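Local coordinates for leucine aminopeptidase 2 (Saccharomyces cerevisiae, PDB 2XQ0), which cleaves amino-terminal residues from di- and tripeptides as a zinc-dependent M1-family aminopeptidase, with low epoxide hydrolase activity in vitro, at residues Glu7-Ser12 with Asp450-Leu455; Ala478-Glu483 with Arg495-Ala500; Leu74-Val79 with Ala86-Glu91. All coordinates share one frame; numbering follows the deposited sequence.

Contact 1. Residues Glu7-Ser12 with Asp450-Leu455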
loop_
_atom_site.group_PDB
_atom_site.type_symbol
_atom_site.label_atom_id
_atom_site.label_comp_id
_atom_site.label_asym_id
_atom_site.label_seq_id
_atom_site.Cartn_x
_atom_site.Cartn_y
_atom_site.Cartn_z
ATOM N N GLU A 7 -0.393 -14.405 26.880
ATOM C CA GLU A 7 -1.257 -14.071 28.011
ATOM C C GLU A 7 -0.666 -12.880 28.754
ATOM O O GLU A 7 -1.378 -11.941 29.089
ATOM C CB GLU A 7 -1.383 -15.282 28.948
ATOM C CG GLU A 7 -2.432 -15.161 30.067
ATOM C CD GLU A 7 -2.311 -16.257 31.141
ATOM O OE1 GLU A 7 -3.097 -17.235 31.118
ATOM O OE2 GLU A 7 -1.432 -16.130 32.020
ATOM N N GLN A 8 0.645 -12.913 28.988
ATOM C CA GLN A 8 1.341 -11.871 29.748
ATOM C C GLN A 8 1.376 -10.483 29.076
ATOM O O GLN A 8 1.347 -9.457 29.761
ATOM C CB GLN A 8 2.773 -12.316 30.061
ATOM C CG GLN A 8 2.910 -13.202 31.293
ATOM C CD GLN A 8 4.319 -13.747 31.464
ATOM O OE1 GLN A 8 5.159 -13.614 30.571
ATOM N NE2 GLN A 8 4.581 -14.370 32.611
ATOM N N ARG A 9 1.453 -10.454 27.752
ATOM C CA ARG A 9 1.572 -9.193 27.016
ATOM C C ARG A 9 0.219 -8.576 26.707
ATOM O O ARG A 9 0.110 -7.387 26.417
ATOM C CB ARG A 9 2.330 -9.407 25.710
ATOM C CG ARG A 9 3.770 -9.805 25.900
ATOM C CD ARG A 9 4.615 -9.306 24.748
ATOM N NE ARG A 9 5.892 -10.007 24.689
ATOM C CZ ARG A 9 7.056 -9.418 24.445
ATOM N NH1 ARG A 9 7.102 -8.105 24.241
ATOM N NH2 ARG A 9 8.170 -10.145 24.410
ATOM N N ARG A 10 -0.815 -9.394 26.791
ATOM C CA ARG A 10 -2.149 -8.978 26.405
ATOM C C ARG A 10 -2.720 -7.967 27.383
ATOM O O ARG A 10 -2.536 -8.097 28.582
ATOM C CB ARG A 10 -3.048 -10.207 26.352
ATOM C CG ARG A 10 -4.500 -9.868 26.263
ATOM C CD ARG A 10 -5.313 -10.934 26.922
ATOM N NE ARG A 10 -5.297 -12.172 26.163
ATOM C CZ ARG A 10 -6.062 -12.394 25.103
ATOM N NH1 ARG A 10 -6.885 -11.454 24.662
ATOM N NH2 ARG A 10 -5.997 -13.556 24.481
ATOM N N PRO A 11 -3.419 -6.950 26.878
ATOM C CA PRO A 11 -4.049 -5.998 27.794
ATOM C C PRO A 11 -5.258 -6.622 28.487
ATOM O O PRO A 11 -5.796 -7.632 28.019
ATOM C CB PRO A 11 -4.502 -4.868 26.858
ATOM C CG PRO A 11 -4.658 -5.518 25.537
ATOM C CD PRO A 11 -3.601 -6.571 25.468
ATOM N N SER A 12 -5.692 -6.018 29.587
ATOM C CA SER A 12 -6.796 -6.558 30.372
ATOM C C SER A 12 -8.086 -6.509 29.552
ATOM O O SER A 12 -9.037 -7.267 29.795
ATOM C CB SER A 12 -6.962 -5.749 31.653
ATOM O OG SER A 12 -7.082 -4.372 31.342
ATOM N N ASP A 450 6.677 -21.112 18.131
ATOM C CA ASP A 450 7.399 -20.173 18.986
ATOM C C ASP A 450 6.787 -18.771 18.836
ATOM O O ASP A 450 7.327 -17.915 18.125
ATOM C CB ASP A 450 8.873 -20.158 18.602
ATOM C CG ASP A 450 9.724 -19.315 19.542
ATOM O OD1 ASP A 450 9.194 -18.754 20.538
ATOM O OD2 ASP A 450 10.942 -19.222 19.270
ATOM N N TRP A 451 5.663 -18.543 19.510
ATOM C CA TRP A 451 4.922 -17.302 19.344
ATOM C C TRP A 451 5.781 -16.107 19.699
ATOM O O TRP A 451 5.630 -15.025 19.131
ATOM C CB TRP A 451 3.634 -17.328 20.167
ATOM C CG TRP A 451 2.646 -18.323 19.635
ATOM C CD1 TRP A 451 2.294 -19.510 20.206
ATOM C CD2 TRP A 451 1.903 -18.231 18.413
ATOM N NE1 TRP A 451 1.370 -20.159 19.421
ATOM C CE2 TRP A 451 1.114 -19.395 18.315
ATOM C CE3 TRP A 451 1.831 -17.279 17.389
ATOM C CZ2 TRP A 451 0.256 -19.628 17.242
ATOM C CZ3 TRP A 451 0.982 -17.514 16.330
ATOM C CH2 TRP A 451 0.205 -18.680 16.262
ATOM N N GLU A 452 6.705 -16.319 20.625
ATOM C CA GLU A 452 7.562 -15.247 21.116
ATOM C C GLU A 452 8.510 -14.743 20.044
ATOM O O GLU A 452 8.730 -13.542 19.912
ATOM C CB GLU A 452 8.371 -15.734 22.328
ATOM C CG GLU A 452 7.824 -15.274 23.665
ATOM C CD GLU A 452 8.100 -13.810 23.917
ATOM O OE1 GLU A 452 8.947 -13.239 23.204
ATOM O OE2 GLU A 452 7.474 -13.228 24.825
ATOM N N THR A 453 9.076 -15.666 19.278
ATOM C CA THR A 453 10.005 -15.294 18.227
ATOM C C THR A 453 9.257 -14.643 17.069
ATOM O O THR A 453 9.654 -13.585 16.580
ATOM C CB THR A 453 10.816 -16.506 17.737
ATOM O OG1 THR A 453 11.687 -16.932 18.786
ATOM C CG2 THR A 453 11.654 -16.145 16.530
ATOM N N TRP A 454 8.165 -15.271 16.648
ATOM C CA TRP A 454 7.391 -14.761 15.526
ATOM C C TRP A 454 6.822 -13.371 15.802
ATOM O O TRP A 454 6.961 -12.468 14.986
ATOM C CB TRP A 454 6.258 -15.720 15.162
ATOM C CG TRP A 454 6.700 -16.892 14.335
ATOM C CD1 TRP A 454 6.880 -18.176 14.764
ATOM C CD2 TRP A 454 7.020 -16.887 12.936
ATOM N NE1 TRP A 454 7.286 -18.970 13.718
ATOM C CE2 TRP A 454 7.373 -18.205 12.584
ATOM C CE3 TRP A 454 7.026 -15.898 11.947
ATOM C CZ2 TRP A 454 7.739 -18.559 11.289
ATOM C CZ3 TRP A 454 7.382 -16.249 10.666
ATOM C CH2 TRP A 454 7.740 -17.568 10.347
ATOM N N LEU A 455 6.172 -13.200 16.949
ATOM C CA LEU A 455 5.482 -11.948 17.220
ATOM C C LEU A 455 6.356 -10.802 17.759
ATOM O O LEU A 455 6.151 -9.637 17.395
ATOM C CB LEU A 455 4.281 -12.190 18.131
ATOM C CG LEU A 455 3.194 -13.109 17.576
ATOM C CD1 LEU A 455 2.043 -13.193 18.555
ATOM C CD2 LEU A 455 2.692 -12.640 16.221
#

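Contact 2. Residues Ala478-Glu483 with Arg495-Ala500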
loop_
_atom_site.group_PDB
_atom_site.type_symbol
_atom_site.label_atom_id
_atom_site.label_comp_id
_atom_site.label_asym_id
_atom_site.label_seq_id
_atom_site.Cartn_x
_atom_site.Cartn_y
_atom_site.Cartn_z
ATOM N N ALA A 478 21.951 -15.505 -14.591
ATOM C CA ALA A 478 22.717 -14.440 -13.947
ATOM C C ALA A 478 24.111 -14.939 -13.579
ATOM O O ALA A 478 25.109 -14.263 -13.829
ATOM C CB ALA A 478 21.986 -13.887 -12.717
ATOM N N ASP A 479 24.180 -16.131 -12.994
ATOM C CA ASP A 479 25.472 -16.755 -12.722
ATOM C C ASP A 479 26.319 -16.856 -14.003
ATOM O O ASP A 479 27.487 -16.463 -14.028
ATOM C CB ASP A 479 25.272 -18.132 -12.082
ATOM C CG ASP A 479 24.569 -18.054 -10.731
ATOM O OD1 ASP A 479 24.477 -16.942 -10.172
ATOM O OD2 ASP A 479 24.112 -19.104 -10.221
ATOM N N LYS A 480 25.714 -17.365 -15.072
ATOM C CA LYS A 480 26.403 -17.536 -16.352
ATOM C C LYS A 480 26.942 -16.211 -16.901
ATOM O O LYS A 480 28.073 -16.148 -17.393
ATOM C CB LYS A 480 25.469 -18.186 -17.375
ATOM C CG LYS A 480 26.143 -18.575 -18.688
ATOM C CD LYS A 480 25.108 -19.040 -19.728
ATOM C CE LYS A 480 25.756 -19.323 -21.086
ATOM N NZ LYS A 480 24.763 -19.617 -22.167
ATOM N N TRP A 481 26.132 -15.158 -16.824
ATOM C CA TRP A 481 26.565 -13.823 -17.227
ATOM C C TRP A 481 27.724 -13.337 -16.383
ATOM O O TRP A 481 28.677 -12.771 -16.912
ATOM C CB TRP A 481 25.414 -12.805 -17.176
ATOM C CG TRP A 481 24.733 -12.679 -18.494
ATOM C CD1 TRP A 481 23.577 -13.294 -18.890
ATOM C CD2 TRP A 481 25.203 -11.937 -19.622
ATOM N NE1 TRP A 481 23.280 -12.950 -20.193
ATOM C CE2 TRP A 481 24.269 -12.121 -20.663
ATOM C CE3 TRP A 481 26.326 -11.134 -19.855
ATOM C CZ2 TRP A 481 24.421 -11.522 -21.912
ATOM C CZ3 TRP A 481 26.469 -10.539 -21.083
ATOM C CH2 TRP A 481 25.526 -10.737 -22.100
ATOM N N VAL A 482 27.643 -13.541 -15.070
ATOM C CA VAL A 482 28.723 -13.090 -14.195
ATOM C C VAL A 482 30.036 -13.762 -14.570
ATOM O O VAL A 482 31.095 -13.130 -14.571
ATOM C CB VAL A 482 28.399 -13.329 -12.702
ATOM C CG1 VAL A 482 29.612 -13.016 -11.847
ATOM C CG2 VAL A 482 27.229 -12.453 -12.269
ATOM N N GLU A 483 29.953 -15.045 -14.913
ATOM C CA GLU A 483 31.130 -15.839 -15.242
ATOM C C GLU A 483 31.730 -15.426 -16.585
ATOM O O GLU A 483 32.930 -15.191 -16.696
ATOM C CB GLU A 483 30.753 -17.328 -15.283
ATOM C CG GLU A 483 31.899 -18.284 -14.948
ATOM C CD GLU A 483 32.279 -18.253 -13.469
ATOM O OE1 GLU A 483 31.895 -17.289 -12.767
ATOM O OE2 GLU A 483 32.961 -19.194 -13.008
ATOM N N ARG A 495 27.838 -12.905 -28.320
ATOM C CA ARG A 495 26.719 -13.336 -29.157
ATOM C C ARG A 495 26.773 -14.836 -29.426
ATOM O O ARG A 495 25.747 -15.465 -29.678
ATOM C CB ARG A 495 26.693 -12.566 -30.480
ATOM C CG ARG A 495 26.442 -11.084 -30.325
ATOM C CD ARG A 495 25.556 -10.572 -31.441
ATOM N NE ARG A 495 25.670 -9.127 -31.612
ATOM C CZ ARG A 495 26.524 -8.542 -32.446
ATOM N NH1 ARG A 495 27.340 -9.282 -33.187
ATOM N NH2 ARG A 495 26.563 -7.221 -32.542
ATOM N N SER A 496 27.975 -15.402 -29.376
ATOM C CA SER A 496 28.137 -16.848 -29.527
ATOM C C SER A 496 27.668 -17.606 -28.290
ATOM O O SER A 496 27.172 -18.720 -28.402
ATOM C CB SER A 496 29.584 -17.207 -29.855
ATOM O OG SER A 496 29.936 -16.714 -31.135
ATOM N N GLU A 497 27.816 -17.000 -27.114
ATOM C CA GLU A 497 27.355 -17.621 -25.869
ATOM C C GLU A 497 25.886 -17.314 -25.572
ATOM O O GLU A 497 25.136 -18.167 -25.075
ATOM C CB GLU A 497 28.217 -17.152 -24.689
ATOM C CG GLU A 497 29.243 -18.165 -24.215
ATOM C CD GLU A 497 28.610 -19.380 -23.554
ATOM O OE1 GLU A 497 28.141 -20.280 -24.277
ATOM O OE2 GLU A 497 28.580 -19.437 -22.307
ATOM N N PHE A 498 25.473 -16.089 -25.873
ATOM C CA PHE A 498 24.165 -15.612 -25.445
ATOM C C PHE A 498 23.287 -15.224 -26.625
ATOM O O PHE A 498 23.781 -14.742 -27.633
ATOM C CB PHE A 498 24.340 -14.382 -24.545
ATOM C CG PHE A 498 25.128 -14.654 -23.284
ATOM C CD1 PHE A 498 24.536 -15.301 -22.203
ATOM C CD2 PHE A 498 26.448 -14.241 -23.167
ATOM C CE1 PHE A 498 25.258 -15.543 -21.033
ATOM C CE2 PHE A 498 27.176 -14.476 -21.992
ATOM C CZ PHE A 498 26.579 -15.127 -20.927
ATOM N N ASN A 499 21.984 -15.426 -26.501
ATOM C CA ASN A 499 21.072 -14.724 -27.394
ATOM C C ASN A 499 19.640 -14.539 -26.879
ATOM O O ASN A 499 19.234 -15.130 -25.876
ATOM C CB ASN A 499 21.113 -15.283 -28.818
ATOM C CG ASN A 499 21.361 -14.194 -29.857
ATOM O OD1 ASN A 499 22.496 -13.740 -30.042
ATOM N ND2 ASN A 499 20.296 -13.760 -30.531
ATOM N N ALA A 500 18.894 -13.693 -27.578
ATOM C CA ALA A 500 17.553 -13.314 -27.168
ATOM C C ALA A 500 16.762 -14.527 -26.715
ATOM O O ALA A 500 15.845 -14.421 -25.899
ATOM C CB ALA A 500 16.836 -12.611 -28.317
#

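Contact 3. Residues Leu74-Val79 with Ala86-Glu91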
loop_
_atom_site.group_PDB
_atom_site.type_symbol
_atom_site.label_atom_id
_atom_site.label_comp_id
_atom_site.label_asym_id
_atom_site.label_seq_id
_atom_site.Cartn_x
_atom_site.Cartn_y
_atom_site.Cartn_z
ATOM N N LEU A 74 -6.209 21.623 10.000
ATOM C CA LEU A 74 -7.536 22.026 9.527
ATOM C C LEU A 74 -7.893 23.404 10.065
ATOM O O LEU A 74 -7.405 23.825 11.117
ATOM C CB LEU A 74 -8.620 21.034 9.942
ATOM C CG LEU A 74 -8.605 19.633 9.355
ATOM C CD1 LEU A 74 -9.679 18.767 10.019
ATOM C CD2 LEU A 74 -8.812 19.699 7.861
ATOM N N ASP A 75 -8.727 24.111 9.314
ATOM C CA ASP A 75 -9.345 25.340 9.782
ATOM C C ASP A 75 -10.760 24.970 10.255
ATOM O O ASP A 75 -11.670 24.847 9.447
ATOM C CB ASP A 75 -9.382 26.347 8.622
ATOM C CG ASP A 75 -10.042 27.656 8.985
ATOM O OD1 ASP A 75 -10.392 27.861 10.167
ATOM O OD2 ASP A 75 -10.209 28.489 8.064
ATOM N N VAL A 76 -10.935 24.756 11.558
ATOM C CA VAL A 76 -12.259 24.460 12.103
ATOM C C VAL A 76 -13.017 25.768 12.367
ATOM O O VAL A 76 -12.547 26.637 13.104
ATOM C CB VAL A 76 -12.181 23.630 13.404
ATOM C CG1 VAL A 76 -13.581 23.365 13.962
ATOM C CG2 VAL A 76 -11.457 22.310 13.148
ATOM N N GLN A 77 -14.196 25.889 11.772
ATOM C CA GLN A 77 -14.886 27.175 11.695
ATOM C C GLN A 77 -16.055 27.286 12.655
ATOM O O GLN A 77 -16.212 28.307 13.338
ATOM C CB GLN A 77 -15.367 27.418 10.262
ATOM C CG GLN A 77 -14.253 27.519 9.256
ATOM C CD GLN A 77 -14.767 27.421 7.839
ATOM O OE1 GLN A 77 -15.537 26.518 7.510
ATOM N NE2 GLN A 77 -14.347 28.351 6.988
ATOM N N GLU A 78 -16.885 26.248 12.698
ATOM C CA GLU A 78 -18.050 26.259 13.576
ATOM C C GLU A 78 -18.356 24.840 14.011
ATOM O O GLU A 78 -18.058 23.896 13.296
ATOM C CB GLU A 78 -19.275 26.836 12.853
ATOM C CG GLU A 78 -19.091 28.242 12.301
ATOM C CD GLU A 78 -20.241 28.689 11.404
ATOM O OE1 GLU A 78 -21.401 28.307 11.674
ATOM O OE2 GLU A 78 -19.983 29.427 10.427
ATOM N N VAL A 79 -18.969 24.696 15.178
ATOM C CA VAL A 79 -19.435 23.397 15.653
ATOM C C VAL A 79 -20.842 23.513 16.243
ATOM O O VAL A 79 -21.111 24.405 17.065
ATOM C CB VAL A 79 -18.540 22.856 16.766
ATOM C CG1 VAL A 79 -19.056 21.496 17.213
ATOM C CG2 VAL A 79 -17.081 22.772 16.307
ATOM N N ALA A 86 -21.971 24.931 19.727
ATOM C CA ALA A 86 -21.298 24.278 20.839
ATOM C C ALA A 86 -19.909 24.860 21.050
ATOM O O ALA A 86 -19.182 25.108 20.095
ATOM C CB ALA A 86 -21.224 22.777 20.606
ATOM N N ASP A 87 -19.547 25.091 22.303
ATOM C CA ASP A 87 -18.221 25.608 22.612
ATOM C C ASP A 87 -17.156 24.610 22.176
ATOM O O ASP A 87 -17.326 23.405 22.366
ATOM C CB ASP A 87 -18.094 25.891 24.107
ATOM C CG ASP A 87 -18.863 27.141 24.533
ATOM O OD1 ASP A 87 -19.230 27.951 23.652
ATOM O OD2 ASP A 87 -19.091 27.315 25.753
ATOM N N PHE A 88 -16.059 25.108 21.602
ATOM C CA PHE A 88 -14.969 24.240 21.180
ATOM C C PHE A 88 -13.655 24.999 21.200
ATOM O O PHE A 88 -13.640 26.226 21.121
ATOM C CB PHE A 88 -15.240 23.647 19.779
ATOM C CG PHE A 88 -15.134 24.641 18.653
ATOM C CD1 PHE A 88 -13.942 24.792 17.946
ATOM C CD2 PHE A 88 -16.222 25.425 18.294
ATOM C CE1 PHE A 88 -13.839 25.715 16.903
ATOM C CE2 PHE A 88 -16.126 26.348 17.258
ATOM C CZ PHE A 88 -14.930 26.493 16.567
ATOM N N GLN A 89 -12.558 24.257 21.294
ATOM C CA GLN A 89 -11.215 24.832 21.301
ATOM C C GLN A 89 -10.245 23.844 20.663
ATOM O O GLN A 89 -10.276 22.650 20.950
ATOM C CB GLN A 89 -10.772 25.163 22.730
ATOM C CG GLN A 89 -9.303 25.621 22.876
ATOM C CD GLN A 89 -9.071 27.066 22.456
ATOM O OE1 GLN A 89 -8.154 27.370 21.685
ATOM N NE2 GLN A 89 -9.902 27.964 22.960
ATOM N N ILE A 90 -9.398 24.350 19.778
ATOM C CA ILE A 90 -8.326 23.567 19.194
ATOM C C ILE A 90 -7.114 23.684 20.109
ATOM O O ILE A 90 -6.814 24.766 20.621
ATOM C CB ILE A 90 -7.982 24.085 17.769
ATOM C CG1 ILE A 90 -7.189 23.056 16.987
ATOM C CG2 ILE A 90 -7.237 25.424 17.824
ATOM C CD1 ILE A 90 -8.048 21.921 16.478
ATOM N N GLU A 91 -6.448 22.563 20.362
ATOM C CA GLU A 91 -5.240 22.587 21.167
ATOM C C GLU A 91 -4.057 22.802 20.243
ATOM O O GLU A 91 -4.147 22.527 19.049
ATOM C CB GLU A 91 -5.099 21.269 21.942
ATOM C CG GLU A 91 -6.178 21.080 23.011
ATOM C CD GLU A 91 -5.910 19.895 23.922
ATOM O OE1 GLU A 91 -5.098 19.029 23.542
ATOM O OE2 GLU A 91 -6.513 19.825 25.019
#

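Contact 1. Residues Glu7-Ser12 with Asp450-Leu455
Arg9 and Glu452 form a salt bridge between two short helices at the surface of this M1 aminopeptidase: helix 4-9, at the very start of the chain, and helix 451-456 of the catalytic region. These two residues make the whole contact, and the backbones stay well apart, with Arg9 CA and Glu452 CA 10.4 Å from each other. The arginine does most of the reaching. Its CG lies anti to the carbonyl carbon and the chain runs extended from there to NE, which carries the guanidinium across to the second helix. Glu452 comes to meet it on a chain bent at chi2, and the two side chains cross at about a right angle.

The bridge runs through a single nitrogen. NH2 of Arg9 gives a nearly straight bond to OE2 of Glu452, 3.2 Å long with an angle of 165° at the hydrogen, and a weak, more bent one to OE1. OE2 receives it on the syn lone pair, the side of its sister oxygen. Glu452 has its stronger polar partner in Ser5, one turn back on the arginine's own helix, whose OG is hydrogen-bonded to the same OE2; this would tend to fix the carboxylate's rotation. Arg9 has a second partner in Tyr456, by a cation-pi contact.

Deeper in, Trp451 and Leu455 both pack on Ile6, joining the same two helices through apolar contacts. At the edge of the guanidinium, OE2 of Glu452 sits only 3° out of its plane, although the carboxylate as a whole is turned 46° from it.

Contact 2. Residues Ala478-Glu483 with Arg495-Ala500
Lys480 and Trp481, neighbours on helix 469-484, take hold of the end of helix 491-497 in the helical C-terminal part of the enzyme, away from the zinc site. The two helices follow each other in the chain, and Phe498, the first residue past helix 491-497 to leave helical backbone angles, turns its ring back against helix 469-484.

Coming first along the segment, Lys480 spans the gap with its full length. CG stands anti to the backbone N (chi1 -172°) and every later torsion is extended, so the chain runs alongside Phe498 in the opposite direction, CD of Lys480 lying 3.7 Å from CE1 of the ring. At the far end NZ of Lys480 donates to the backbone O of Glu497 at 3.3 Å, approaching from above the carbonyl plane, 40° out of it. The carboxylate of Glu497, on a chain bent at chi2, forms a long salt bridge with the same ammonium, NZ of Lys480 to OE2 of Glu497 being 3.8 Å. The lysine thus meets both the backbone and the side chain of the residue that ends the second helix.

Trp481, next in line, provides the buried half. Its indole lies against Phe498 in an offset stack, the five-membered ring and the phenyl ring having centroids 3.8 Å apart and planes only 13° from parallel. NE1 is also hydrogen-bonded to the hydroxyl of Tyr547, which satisfies the buried N-H. Leu543 and Ile546 of helix 537-546 pack against Trp481 and Phe498 respectively. The phenyl reaches beyond the pyrrole part too: CG of Phe498 rests 3.5 Å from CZ2 of Trp481.

Contact 3. Residues Leu74-Val79 with Ala86-Glu91
Val79 and Phe88 meet where the antiparallel hairpin of strands 74-81 and 84-90 is tightly packed, near its turn. Here CG2 of Val79 lies over one face of the Phe88 ring, a CH-pi contact with the methyl 3.7 Å from the ring centroid and 23° off the normal. The methyl is displaced toward the rim, and CG2 of Val79 comes closest, 3.4 Å, to CD2 of Phe88. The phenyl gets there through a chi1 of 71°, with CG between the backbone N and the carbonyl carbon. At the same end N of Ala86 donates to O of Val79, 2.8 Å away with an angle of 165° at the hydrogen, and CB of Ala86 touches CG1 of Val79 more loosely.

Toward the other end the strands part. Val76 and Ile90 face each other with CA atoms 8.2 Å apart, and the ring occupies the widening interval: CE1 of Phe88 meets CG1 of Val76 at 3.8 Å, while the ring turns its edge, at CZ, toward O of Gln77. Ile90 lies on the exposed side and covers little. Replacing Phe88 with an alanine is likely to leave the methyls of Val76 and Val79 without their aromatic partner and to open a gap between the strands.

Within the large mixed sheet of the N-terminal domain, strand 74-81 has strand 111-120 on its other flank, where Gln77 and Glu78 both face Gln117 in a classic beta bulge. Strand 84-90 is bordered by strand 101-104, whose Leu101 and Ile103 also pack on Phe88.

How the contacts relate
The three contacts share no helix, strand or sheet. Contact 3 comes first to closure along the chain, nested inside the long loop that contact 1 closes by bringing the first helix to helix 451-456. Contact 2 follows in series, on helix 469-484, the next helix after 451-456. Centres of contacts 1 and 2 are about 50 Å apart, those of 1 and 3 about 41 Å, and those of 2 and 3 about 67 Å, on opposite sides of the chain's centre. Each ties together one part of the enzyme: contact 1 the chain's start to the catalytic region, contact 2 consecutive C-terminal helices, contact 3 the N-terminal sheet. None touches the zinc and bestatin site.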